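Local coordinates for soluble lytic murein transglycosylase (PDB 5OHU), which turns over the peptidoglycan of the bacterial cell wall as a lytic transglycosylase, cleaving its glycan strands both exolytically and endolytically, at residues L152-K157 and L185-E190; A498-E503 and G518-M523; A556-V561 and A574-G579; N568-S573 and Q609-V614. All coordinates share one frame; numbering follows the deposited sequence.

How the interactions relate
Interaction 1 comes first along the chain and stands alone, joining helices 142-153 and 178-190 on the far side of the chain's centre from interactions 2 and 4; its centre is 38 to 39 Å from the centres of the other three. Those three, 10 to 13 Å apart between centres, form one cluster in the lysozyme-like transglycosylase domain. Helix 569-578 serves both interaction 3 and interaction 4, whose segments alternate in sequence. Interaction 2 is tied to them by hydroxyls: Y576 reaches M520 O, and Y610 reaches E503. The protein thus combines a large helical framework with a compact domain in which helices 493-504, 547-564 and 605-624 pack around helix 569-578.

Interaction 1. Residues L152-K157 and L185-E190; sequences LWLVGK and LKLAAE
G156 lies almost backbone to backbone against L187 and A188 of helix 178-190, its CA only 3.8 Å from A188 CA. This is the tight part of the contact. G156 CA rests 3.6 Å from L187 O, on the side where a CB would point at the helix and collide with that oxygen; only a residue without a side chain fits so close. A188, with only a methyl, which lies beside G156 O, lets the backbones stay this close, and its CA lies 3.5 Å from G156 O in a CA-H...O contact with an angle of 157° at the hydrogen. N193 donates a hydrogen bond to the same oxygen.

The leucine side is more open and apolar. L187 reaches back over the inverse gamma turn centred on L154, and its CD1 still sits close on that backbone, 3.5 Å from L154 C. Only the side-chain tips are farther apart, L154 CD2 and L187 CD1 being separated by 4.0 Å, and both residues are partly exposed. R184, one turn before A188 on the helix, binds V155 O and K157 O. The chemistry implies a joint made by close backbone fit and apolar cover, the carbonyls of V155, G156 and K157 taken up by R184 and N193.

Interaction 2. Residues A498-E503 and G518-M523; sequences AITRQE and GLMQLM
E503 and Q521 meet where two signature motifs of this transglycosylase family come together: the Glu-Ser pair at the end of helix 493-504 and the Gly-Leu-Met-Gln turn of residues 518-521. The turn is a type I beta turn, and it lies along one side of the helix in the lysozyme-like domain, with T500 and M520 nearest by backbone.

L519 and T500 make the first step of the packing. The methyl CG2 of T500, anti to the backbone N, faces the turn and lies 3.7 Å from L519 O, while its OG1 is hydrogen-bonded within the helix to I496 O and passes M520 CG at 3.5 Å. A threonine suits the site because it offers a methyl outward and keeps its hydroxyl occupied at home. M520 then runs past it at about a right angle, and its flexible thioether bends at the last torsion to bring CE within 3.8 Å of I499 CG2, an apolar filling between helix and turn.

At E503 the side chain folds at chi2 (-65°), which lays the carboxylate across the aliphatic part of Q521, the carboxylate and amide planes 32° apart. OE1 is hydrogen-bonded to the hydroxyl of Y610, on helix 605-624, which fixes one end of the group. Q521 is bent likewise and turns back on its own turn, so that G518 O accepts both Q521 N and the amide NE2, the latter on a lone pair at 3.0 Å. The other carboxylate oxygen, E503 OE2, lies 3.2 Å from Q521 CB.

Interaction 3. Residues A556-V561 and A574-G579; sequences AYLSQV and AAYNAG
The rings of Y557 and Y576 form an offset edge-to-face pair, with centroids 5.7 Å apart and planes at 63°. Y557 presents its edge: Y576 CE2 lies near the plane of that ring, 3.7 Å from Y557 CD2. Y576 turns its face to this edge, although the nearest atoms approach obliquely. L558 also meets the Y576 ring, its CD1 3.7 Å from Y576 CD2, and it too slants in rather than sitting squarely over the ring. Y576 thus meets an aromatic edge and a branched aliphatic tip, both from helix 547-564.

A torsion explains the reach. Y576 has CG anti to its backbone N (chi1 -157°), which swings the ring from the flank of its helix into the gap, and its hydroxyl is hydrogen-bonded to M520 O. A large flat residue suits a place where the axes of the two short segments come no closer than 10.2 Å, their N-to-C directions 114° apart. Nearer the backbones small residues do the work: V561 CG1 touches A575 CB at 3.5 Å, and the alanine lets the valine branch come close.

G579 ends helix 569-578 with a positive phi and stands at the N-cap of the next helix. Residues 575-579 spell Ala-Tyr-Asn-Ala-Gly, a signature motif of family 1 lytic transglycosylases, here packed through Y576 and A575 against helix 547-564 of the lysozyme-like domain.

Interaction 4. Residues N568-S573 and Q609-V614; sequences NRVLAS and QYVQNV
Y610 and S573 open the contact between helices 605-624 and 569-578, whose short segments approach to 9.5 Å between axes with their N-to-C directions 132° apart, an oblique crossing. With CG anti to its backbone N (chi1 -176°), the Y610 ring reaches toward helix 569-578 and sets CE1 3.3 Å from S573 O, the oxygen standing obliquely to the ring. The tyrosine is long enough to touch this backbone on its way while its hydroxyl engages E503 beyond.

V611, next in order, is nearest to S573 by backbone. Its two branches divide the work: CG1 meets V570 CG1 at 4.2 Å, the side chains crossing at about a right angle, and CG2 faces the backbone around S573. Beta-branched valines suit this place, being compact and rigid against a close helix. Q612 turns elsewhere, to the hydroxyl of Y375, and N613 makes a weak hydrogen bond to Q502.

One turn after V611, V614 brings CG1 to 3.6 Å from S573 OG. That buried hydroxyl is well provided for: it donates to R569 O at 2.7 Å and accepts from W495 NE1. R569 O also takes S573 N, and the two donors come to it from opposite faces of its plane. Just before, N568 caps the helix start, its OD1 accepting L571 N at 3.1 Å and, weakly, V570 N. The whole is an obliquely crossed helix pair with a small, buried serine at the crossing, part of the helical core of a lysozyme-like transglycosylase domain.

Interaction 1. Residues L152-K157 and L185-E190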
loop_
_atom_site.group_PDB
_atom_site.type_symbol
_atom_site.label_atom_id
_atom_site.label_comp_id
_atom_site.label_asym_id
_atom_site.label_seq_id
_atom_site.Cartn_x
_atom_site.Cartn_y
_atom_site.Cartn_z
ATOM N N LEU A 152 -24.211 1.230 2.101
ATOM C CA LEU A 152 -23.640 2.567 2.150
ATOM C C LEU A 152 -23.812 3.203 3.517
ATOM O O LEU A 152 -23.062 4.126 3.855
ATOM C CB LEU A 152 -24.269 3.462 1.079
ATOM C CG LEU A 152 -23.830 3.023 -0.316
ATOM C CD1 LEU A 152 -24.890 3.414 -1.352
ATOM C CD2 LEU A 152 -22.492 3.639 -0.627
ATOM N N TRP A 153 -24.797 2.742 4.292
ATOM C CA TRP A 153 -25.030 3.303 5.613
ATOM C C TRP A 153 -24.019 2.764 6.615
ATOM O O TRP A 153 -23.564 3.506 7.494
ATOM C CB TRP A 153 -26.464 3.002 6.072
ATOM C CG TRP A 153 -26.692 3.308 7.526
ATOM C CD1 TRP A 153 -26.628 2.431 8.578
ATOM C CD2 TRP A 153 -27.004 4.588 8.089
ATOM N NE1 TRP A 153 -26.884 3.086 9.754
ATOM C CE2 TRP A 153 -27.114 4.412 9.487
ATOM C CE3 TRP A 153 -27.191 5.869 7.546
ATOM C CZ2 TRP A 153 -27.390 5.467 10.350
ATOM C CZ3 TRP A 153 -27.465 6.914 8.395
ATOM C CH2 TRP A 153 -27.569 6.710 9.788
ATOM N N LEU A 154 -23.626 1.491 6.476
ATOM C CA LEU A 154 -22.751 0.843 7.459
ATOM C C LEU A 154 -21.296 1.179 7.152
ATOM O O LEU A 154 -20.486 0.338 6.756
ATOM C CB LEU A 154 -22.986 -0.661 7.485
ATOM C CG LEU A 154 -24.242 -0.967 8.305
ATOM C CD1 LEU A 154 -24.628 -2.446 8.237
ATOM C CD2 LEU A 154 -24.036 -0.485 9.732
ATOM N N VAL A 155 -20.974 2.450 7.374
ATOM C CA VAL A 155 -19.685 3.020 7.045
ATOM C C VAL A 155 -19.362 4.051 8.119
ATOM O O VAL A 155 -20.228 4.838 8.515
ATOM C CB VAL A 155 -19.691 3.668 5.636
ATOM C CG1 VAL A 155 -18.419 4.413 5.410
ATOM C CG2 VAL A 155 -19.859 2.611 4.521
ATOM N N GLY A 156 -18.106 4.059 8.572
ATOM C CA GLY A 156 -17.653 4.854 9.691
ATOM C C GLY A 156 -17.276 6.288 9.404
ATOM O O GLY A 156 -16.764 6.963 10.296
ATOM N N LYS A 157 -17.536 6.780 8.199
ATOM C CA LYS A 157 -17.214 8.134 7.781
ATOM C C LYS A 157 -18.465 8.811 7.242
ATOM O O LYS A 157 -19.461 8.157 6.910
ATOM C CB LYS A 157 -16.105 8.139 6.715
ATOM C CG LYS A 157 -16.432 7.361 5.447
ATOM C CD LYS A 157 -15.231 7.274 4.502
ATOM C CE LYS A 157 -15.416 8.125 3.239
ATOM N NZ LYS A 157 -16.359 7.522 2.241
ATOM N N LEU A 185 -22.682 3.729 14.566
ATOM C CA LEU A 185 -21.977 4.383 15.661
ATOM C C LEU A 185 -20.685 3.648 15.983
ATOM O O LEU A 185 -19.619 4.259 16.086
ATOM C CB LEU A 185 -22.906 4.454 16.871
ATOM C CG LEU A 185 -22.500 4.962 18.258
ATOM C CD1 LEU A 185 -21.421 5.987 18.218
ATOM C CD2 LEU A 185 -23.749 5.561 18.905
ATOM N N LYS A 186 -20.758 2.324 16.099
ATOM C CA LYS A 186 -19.573 1.534 16.402
ATOM C C LYS A 186 -18.504 1.723 15.325
ATOM O O LYS A 186 -17.325 1.966 15.634
ATOM C CB LYS A 186 -19.995 0.073 16.544
ATOM C CG LYS A 186 -18.940 -0.889 17.033
ATOM C CD LYS A 186 -19.560 -2.267 17.295
ATOM C CE LYS A 186 -18.603 -3.396 16.934
ATOM N NZ LYS A 186 -19.145 -4.734 17.300
ATOM N N LEU A 187 -18.915 1.673 14.050
ATOM C CA LEU A 187 -17.980 1.870 12.946
ATOM C C LEU A 187 -17.375 3.263 12.974
ATOM O O LEU A 187 -16.189 3.437 12.664
ATOM C CB LEU A 187 -18.694 1.643 11.615
ATOM C CG LEU A 187 -19.189 0.219 11.431
ATOM C CD1 LEU A 187 -20.078 0.096 10.193
ATOM C CD2 LEU A 187 -17.978 -0.691 11.327
ATOM N N ALA A 188 -18.184 4.273 13.307
ATOM C CA ALA A 188 -17.662 5.630 13.378
ATOM C C ALA A 188 -16.664 5.759 14.520
ATOM O O ALA A 188 -15.641 6.446 14.392
ATOM C CB ALA A 188 -18.810 6.629 13.542
ATOM N N ALA A 189 -16.950 5.102 15.647
ATOM C CA ALA A 189 -16.031 5.147 16.775
ATOM C C ALA A 189 -14.734 4.433 16.438
ATOM O O ALA A 189 -13.650 4.909 16.794
ATOM C CB ALA A 189 -16.692 4.530 18.012
ATOM N N GLU A 190 -14.827 3.313 15.707
ATOM C CA GLU A 190 -13.627 2.582 15.297
ATOM C C GLU A 190 -12.748 3.429 14.385
ATOM O O GLU A 190 -11.521 3.405 14.494
ATOM C CB GLU A 190 -14.021 1.278 14.600
ATOM C CG GLU A 190 -14.544 0.208 15.551
ATOM C CD GLU A 190 -15.237 -0.943 14.843
ATOM O OE1 GLU A 190 -15.494 -0.820 13.631
ATOM O OE2 GLU A 190 -15.539 -1.964 15.500
#

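Interaction 2. Residues A498-E503 and G518-M523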
loop_
_atom_site.group_PDB
_atom_site.type_symbol
_atom_site.label_atom_id
_atom_site.label_comp_id
_atom_site.label_asym_id
_atom_site.label_seq_id
_atom_site.Cartn_x
_atom_site.Cartn_y
_atom_site.Cartn_z
ATOM N N ALA A 498 21.074 0.029 -3.886
ATOM C CA ALA A 498 19.910 -0.663 -3.340
ATOM C C ALA A 498 18.968 0.291 -2.613
ATOM O O ALA A 498 17.751 0.239 -2.807
ATOM C CB ALA A 498 20.355 -1.780 -2.392
ATOM N N ILE A 499 19.510 1.154 -1.753
ATOM C CA ILE A 499 18.664 2.086 -1.021
ATOM C C ILE A 499 17.964 3.014 -2.001
ATOM O O ILE A 499 16.765 3.294 -1.878
ATOM C CB ILE A 499 19.511 2.861 0.009
ATOM C CG1 ILE A 499 19.915 1.950 1.174
ATOM C CG2 ILE A 499 18.805 4.157 0.464
ATOM C CD1 ILE A 499 18.860 1.806 2.264
ATOM N N THR A 500 18.696 3.473 -3.014
ATOM C CA THR A 500 18.099 4.335 -4.024
ATOM C C THR A 500 17.016 3.600 -4.801
ATOM O O THR A 500 15.932 4.144 -5.037
ATOM C CB THR A 500 19.190 4.842 -4.957
ATOM O OG1 THR A 500 20.126 5.598 -4.190
ATOM C CG2 THR A 500 18.609 5.709 -6.048
ATOM N N ARG A 501 17.288 2.355 -5.192
ATOM C CA ARG A 501 16.303 1.589 -5.943
ATOM C C ARG A 501 15.002 1.425 -5.149
ATOM O O ARG A 501 13.905 1.554 -5.707
ATOM C CB ARG A 501 16.911 0.241 -6.335
ATOM C CG ARG A 501 15.906 -0.832 -6.749
ATOM C CD ARG A 501 15.158 -0.486 -8.023
ATOM N NE ARG A 501 14.363 -1.630 -8.445
ATOM C CZ ARG A 501 13.133 -1.874 -8.005
ATOM N NH1 ARG A 501 12.564 -1.044 -7.136
ATOM N NH2 ARG A 501 12.478 -2.945 -8.432
ATOM N N GLN A 502 15.104 1.186 -3.838
ATOM C CA GLN A 502 13.925 1.040 -2.987
ATOM C C GLN A 502 13.217 2.369 -2.757
ATOM O O GLN A 502 11.987 2.433 -2.805
ATOM C CB GLN A 502 14.340 0.427 -1.642
ATOM C CG GLN A 502 13.290 0.367 -0.552
ATOM C CD GLN A 502 12.029 -0.428 -0.934
ATOM O OE1 GLN A 502 10.905 -0.005 -0.633
ATOM N NE2 GLN A 502 12.211 -1.518 -1.684
ATOM N N GLU A 503 13.971 3.437 -2.520
ATOM C CA GLU A 503 13.365 4.695 -2.102
ATOM C C GLU A 503 12.632 5.378 -3.254
ATOM O O GLU A 503 11.495 5.834 -3.095
ATOM C CB GLU A 503 14.439 5.627 -1.521
ATOM C CG GLU A 503 14.942 5.242 -0.129
ATOM C CD GLU A 503 13.861 5.348 0.949
ATOM O OE1 GLU A 503 14.030 4.742 2.023
ATOM O OE2 GLU A 503 12.838 6.032 0.725
ATOM N N GLY A 518 13.561 13.192 -3.777
ATOM C CA GLY A 518 14.709 12.862 -4.600
ATOM C C GLY A 518 15.050 11.383 -4.610
ATOM O O GLY A 518 14.288 10.524 -4.152
ATOM N N LEU A 519 16.243 11.099 -5.165
ATOM C CA LEU A 519 16.691 9.715 -5.351
ATOM C C LEU A 519 16.678 8.934 -4.046
ATOM O O LEU A 519 16.335 7.746 -4.027
ATOM C CB LEU A 519 18.095 9.694 -5.954
ATOM C CG LEU A 519 18.126 10.103 -7.425
ATOM C CD1 LEU A 519 19.554 10.322 -7.910
ATOM C CD2 LEU A 519 17.396 9.064 -8.300
ATOM N N MET A 520 17.048 9.585 -2.949
ATOM C CA MET A 520 17.202 8.928 -1.666
ATOM C C MET A 520 16.156 9.384 -0.651
ATOM O O MET A 520 16.237 8.995 0.522
ATOM C CB MET A 520 18.636 9.153 -1.178
ATOM C CG MET A 520 19.613 8.266 -1.938
ATOM S SD MET A 520 21.323 8.388 -1.331
ATOM C CE MET A 520 21.284 6.954 -0.207
ATOM N N GLN A 521 15.144 10.146 -1.097
ATOM C CA GLN A 521 13.929 10.432 -0.324
ATOM C C GLN A 521 14.274 11.078 1.017
ATOM O O GLN A 521 13.909 10.600 2.093
ATOM C CB GLN A 521 13.083 9.156 -0.130
ATOM C CG GLN A 521 12.378 8.695 -1.396
ATOM C CD GLN A 521 11.294 9.685 -1.832
ATOM O OE1 GLN A 521 10.128 9.563 -1.447
ATOM N NE2 GLN A 521 11.689 10.681 -2.625
ATOM N N LEU A 522 15.018 12.167 0.932
ATOM C CA LEU A 522 15.466 12.867 2.119
ATOM C C LEU A 522 14.395 13.835 2.597
ATOM O O LEU A 522 13.790 14.560 1.798
ATOM C CB LEU A 522 16.759 13.634 1.839
ATOM C CG LEU A 522 17.953 12.797 1.380
ATOM C CD1 LEU A 522 19.151 13.705 1.051
ATOM C CD2 LEU A 522 18.296 11.774 2.457
ATOM N N MET A 523 14.164 13.834 3.898
ATOM C CA MET A 523 13.380 14.891 4.505
ATOM C C MET A 523 14.216 16.166 4.585
ATOM O O MET A 523 15.426 16.102 4.829
ATOM C CB MET A 523 12.904 14.474 5.893
ATOM C CG MET A 523 11.975 13.272 5.847
ATOM S SD MET A 523 10.468 13.683 4.923
ATOM C CE MET A 523 9.878 15.126 5.803
#

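Interaction 3. Residues A556-V561 and A574-G579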
loop_
_atom_site.group_PDB
_atom_site.type_symbol
_atom_site.label_atom_id
_atom_site.label_comp_id
_atom_site.label_asym_id
_atom_site.label_seq_id
_atom_site.Cartn_x
_atom_site.Cartn_y
_atom_site.Cartn_z
ATOM N N ALA A 556 25.910 10.589 2.824
ATOM C CA ALA A 556 26.394 11.016 4.130
ATOM C C ALA A 556 25.440 10.581 5.239
ATOM O O ALA A 556 25.856 9.957 6.220
ATOM C CB ALA A 556 26.593 12.534 4.141
ATOM N N TYR A 557 24.150 10.896 5.097
ATOM C CA TYR A 557 23.183 10.484 6.111
ATOM C C TYR A 557 23.171 8.967 6.282
ATOM O O TYR A 557 23.185 8.459 7.410
ATOM C CB TYR A 557 21.784 10.990 5.753
ATOM C CG TYR A 557 20.762 10.456 6.721
ATOM C CD1 TYR A 557 20.650 11.007 7.996
ATOM C CD2 TYR A 557 19.928 9.405 6.370
ATOM C CE1 TYR A 557 19.735 10.523 8.897
ATOM C CE2 TYR A 557 19.006 8.906 7.265
ATOM C CZ TYR A 557 18.916 9.471 8.527
ATOM O OH TYR A 557 18.013 8.982 9.435
ATOM N N LEU A 558 23.176 8.232 5.172
ATOM C CA LEU A 558 23.210 6.774 5.232
ATOM C C LEU A 558 24.437 6.274 5.996
ATOM O O LEU A 558 24.361 5.278 6.728
ATOM C CB LEU A 558 23.180 6.214 3.811
ATOM C CG LEU A 558 23.102 4.704 3.603
ATOM C CD1 LEU A 558 21.896 4.111 4.311
ATOM C CD2 LEU A 558 23.052 4.409 2.115
ATOM N N SER A 559 25.573 6.963 5.862
ATOM C CA SER A 559 26.760 6.512 6.579
ATOM C C SER A 559 26.644 6.775 8.075
ATOM O O SER A 559 27.224 6.031 8.871
ATOM C CB SER A 559 28.013 7.175 6.006
ATOM O OG SER A 559 28.128 8.507 6.465
ATOM N N GLN A 560 25.913 7.824 8.471
ATOM C CA GLN A 560 25.638 8.065 9.890
ATOM C C GLN A 560 24.787 6.952 10.493
ATOM O O GLN A 560 25.077 6.443 11.579
ATOM C CB GLN A 560 24.925 9.407 10.071
ATOM C CG GLN A 560 25.842 10.614 10.078
ATOM C CD GLN A 560 25.084 11.923 10.299
ATOM O OE1 GLN A 560 24.076 12.200 9.641
ATOM N NE2 GLN A 560 25.566 12.726 11.242
ATOM N N VAL A 561 23.695 6.593 9.827
ATOM C CA VAL A 561 22.888 5.492 10.334
ATOM C C VAL A 561 23.730 4.219 10.367
ATOM O O VAL A 561 23.660 3.427 11.313
ATOM C CB VAL A 561 21.616 5.335 9.485
ATOM C CG1 VAL A 561 20.758 4.274 10.056
ATOM C CG2 VAL A 561 20.835 6.643 9.470
ATOM N N ALA A 574 16.908 -0.892 8.252
ATOM C CA ALA A 574 15.672 -0.778 9.022
ATOM C C ALA A 574 15.527 0.625 9.599
ATOM O O ALA A 574 14.434 1.204 9.589
ATOM C CB ALA A 574 15.644 -1.832 10.133
ATOM N N ALA A 575 16.625 1.198 10.076
ATOM C CA ALA A 575 16.554 2.516 10.685
ATOM C C ALA A 575 16.278 3.587 9.646
ATOM O O ALA A 575 15.560 4.551 9.935
ATOM C CB ALA A 575 17.852 2.823 11.439
ATOM N N TYR A 576 16.835 3.435 8.439
ATOM C CA TYR A 576 16.524 4.367 7.365
ATOM C C TYR A 576 15.022 4.470 7.161
ATOM O O TYR A 576 14.494 5.565 6.944
ATOM C CB TYR A 576 17.210 3.927 6.067
ATOM C CG TYR A 576 17.429 5.041 5.048
ATOM C CD1 TYR A 576 16.424 5.412 4.152
ATOM C CD2 TYR A 576 18.645 5.716 4.984
ATOM C CE1 TYR A 576 16.628 6.425 3.207
ATOM C CE2 TYR A 576 18.868 6.740 4.045
ATOM C CZ TYR A 576 17.850 7.083 3.158
ATOM O OH TYR A 576 18.067 8.092 2.236
ATOM N N ASN A 577 14.314 3.348 7.270
ATOM C CA ASN A 577 12.900 3.325 6.953
ATOM C C ASN A 577 12.034 3.642 8.169
ATOM O O ASN A 577 11.029 4.347 8.038
ATOM C CB ASN A 577 12.512 1.956 6.388
ATOM C CG ASN A 577 11.008 1.840 6.145
ATOM O OD1 ASN A 577 10.464 2.506 5.253
ATOM N ND2 ASN A 577 10.326 1.051 6.966
ATOM N N ALA A 578 12.408 3.139 9.356
ATOM C CA ALA A 578 11.573 3.252 10.544
ATOM C C ALA A 578 12.134 4.184 11.606
ATOM O O ALA A 578 11.419 4.498 12.560
ATOM C CB ALA A 578 11.333 1.864 11.175
ATOM N N GLY A 579 13.383 4.615 11.482
ATOM C CA GLY A 579 14.001 5.459 12.476
ATOM C C GLY A 579 14.887 4.683 13.435
ATOM O O GLY A 579 14.638 3.517 13.758
#

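Interaction 4. Residues N568-S573 and Q609-V614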
loop_
_atom_site.group_PDB
_atom_site.type_symbol
_atom_site.label_atom_id
_atom_site.label_comp_id
_atom_site.label_asym_id
_atom_site.label_seq_id
_atom_site.Cartn_x
_atom_site.Cartn_y
_atom_site.Cartn_z
ATOM N N ASN A 568 26.287 -2.281 10.511
ATOM C CA ASN A 568 25.438 -3.418 10.177
ATOM C C ASN A 568 24.335 -2.921 9.239
ATOM O O ASN A 568 23.498 -2.111 9.641
ATOM C CB ASN A 568 24.862 -4.036 11.455
ATOM C CG ASN A 568 23.942 -5.229 11.184
ATOM O OD1 ASN A 568 23.113 -5.205 10.273
ATOM N ND2 ASN A 568 24.043 -6.253 12.028
ATOM N N ARG A 569 24.324 -3.435 8.006
ATOM C CA ARG A 569 23.412 -2.953 6.967
ATOM C C ARG A 569 21.973 -3.364 7.245
ATOM O O ARG A 569 21.040 -2.659 6.839
ATOM C CB ARG A 569 23.844 -3.485 5.590
ATOM C CG ARG A 569 25.079 -2.838 4.931
ATOM C CD ARG A 569 25.487 -3.697 3.714
ATOM N NE ARG A 569 25.224 -5.121 3.974
ATOM C CZ ARG A 569 24.583 -5.933 3.149
ATOM N NH1 ARG A 569 24.071 -5.451 2.018
ATOM N NH2 ARG A 569 24.399 -7.203 3.503
ATOM N N VAL A 570 21.769 -4.512 7.891
ATOM C CA VAL A 570 20.416 -4.935 8.248
ATOM C C VAL A 570 19.765 -3.919 9.180
ATOM O O VAL A 570 18.641 -3.456 8.947
ATOM C CB VAL A 570 20.436 -6.328 8.894
ATOM C CG1 VAL A 570 19.009 -6.776 9.193
ATOM C CG2 VAL A 570 21.142 -7.337 7.989
ATOM N N LEU A 571 20.453 -3.580 10.268
ATOM C CA LEU A 571 19.903 -2.619 11.211
ATOM C C LEU A 571 19.821 -1.227 10.595
ATOM O O LEU A 571 18.813 -0.525 10.748
ATOM C CB LEU A 571 20.761 -2.598 12.469
ATOM C CG LEU A 571 20.879 -3.959 13.153
ATOM C CD1 LEU A 571 21.918 -3.892 14.284
ATOM C CD2 LEU A 571 19.515 -4.377 13.695
ATOM N N ALA A 572 20.883 -0.806 9.902
ATOM C CA ALA A 572 20.891 0.536 9.327
ATOM C C ALA A 572 19.792 0.697 8.275
ATOM O O ALA A 572 19.165 1.757 8.187
ATOM C CB ALA A 572 22.262 0.846 8.730
ATOM N N SER A 573 19.541 -0.345 7.477
ATOM C CA SER A 573 18.464 -0.270 6.495
ATOM C C SER A 573 17.127 -0.107 7.193
ATOM O O SER A 573 16.293 0.717 6.782
ATOM C CB SER A 573 18.444 -1.515 5.597
ATOM O OG SER A 573 19.636 -1.594 4.832
ATOM N N GLN A 609 9.611 -5.744 4.791
ATOM C CA GLN A 609 9.743 -5.859 3.341
ATOM C C GLN A 609 10.783 -4.883 2.809
ATOM O O GLN A 609 11.543 -5.214 1.892
ATOM C CB GLN A 609 8.394 -5.611 2.662
ATOM C CG GLN A 609 8.383 -6.001 1.185
ATOM C CD GLN A 609 8.639 -7.495 0.996
ATOM O OE1 GLN A 609 7.969 -8.307 1.617
ATOM N NE2 GLN A 609 9.631 -7.859 0.162
ATOM N N TYR A 610 10.812 -3.667 3.358
ATOM C CA TYR A 610 11.868 -2.720 3.022
ATOM C C TYR A 610 13.251 -3.357 3.167
ATOM O O TYR A 610 14.057 -3.356 2.228
ATOM C CB TYR A 610 11.736 -1.489 3.924
ATOM C CG TYR A 610 12.702 -0.382 3.615
ATOM C CD1 TYR A 610 14.008 -0.418 4.100
ATOM C CD2 TYR A 610 12.314 0.708 2.833
ATOM C CE1 TYR A 610 14.891 0.603 3.811
ATOM C CE2 TYR A 610 13.192 1.727 2.546
ATOM C CZ TYR A 610 14.477 1.676 3.035
ATOM O OH TYR A 610 15.354 2.705 2.757
ATOM N N VAL A 611 13.547 -3.896 4.350
ATOM C CA VAL A 611 14.860 -4.490 4.607
ATOM C C VAL A 611 15.128 -5.651 3.653
ATOM O O VAL A 611 16.210 -5.758 3.065
ATOM C CB VAL A 611 14.950 -4.945 6.079
ATOM C CG1 VAL A 611 16.194 -5.783 6.298
ATOM C CG2 VAL A 611 14.928 -3.716 7.032
ATOM N N GLN A 612 14.162 -6.560 3.511
ATOM C CA GLN A 612 14.388 -7.682 2.612
ATOM C C GLN A 612 14.620 -7.206 1.187
ATOM O O GLN A 612 15.478 -7.765 0.490
ATOM C CB GLN A 612 13.234 -8.675 2.694
ATOM C CG GLN A 612 13.080 -9.282 4.073
ATOM C CD GLN A 612 11.948 -10.298 4.149
ATOM O OE1 GLN A 612 11.123 -10.392 3.238
ATOM N NE2 GLN A 612 11.910 -11.074 5.239
ATOM N N ASN A 613 13.922 -6.146 0.756
ATOM C CA ASN A 613 14.151 -5.613 -0.586
ATOM C C ASN A 613 15.576 -5.077 -0.727
ATOM O O ASN A 613 16.285 -5.398 -1.686
ATOM C CB ASN A 613 13.177 -4.471 -0.910
ATOM C CG ASN A 613 11.749 -4.935 -1.183
ATOM O OD1 ASN A 613 10.841 -4.099 -1.326
ATOM N ND2 ASN A 613 11.518 -6.236 -1.132
ATOM N N VAL A 614 15.975 -4.187 0.191
ATOM C CA VAL A 614 17.277 -3.533 0.109
ATOM C C VAL A 614 18.399 -4.563 0.114
ATOM O O VAL A 614 19.327 -4.489 -0.695
ATOM C CB VAL A 614 17.443 -2.518 1.253
ATOM C CG1 VAL A 614 18.893 -2.032 1.339
ATOM C CG2 VAL A 614 16.472 -1.320 1.053
#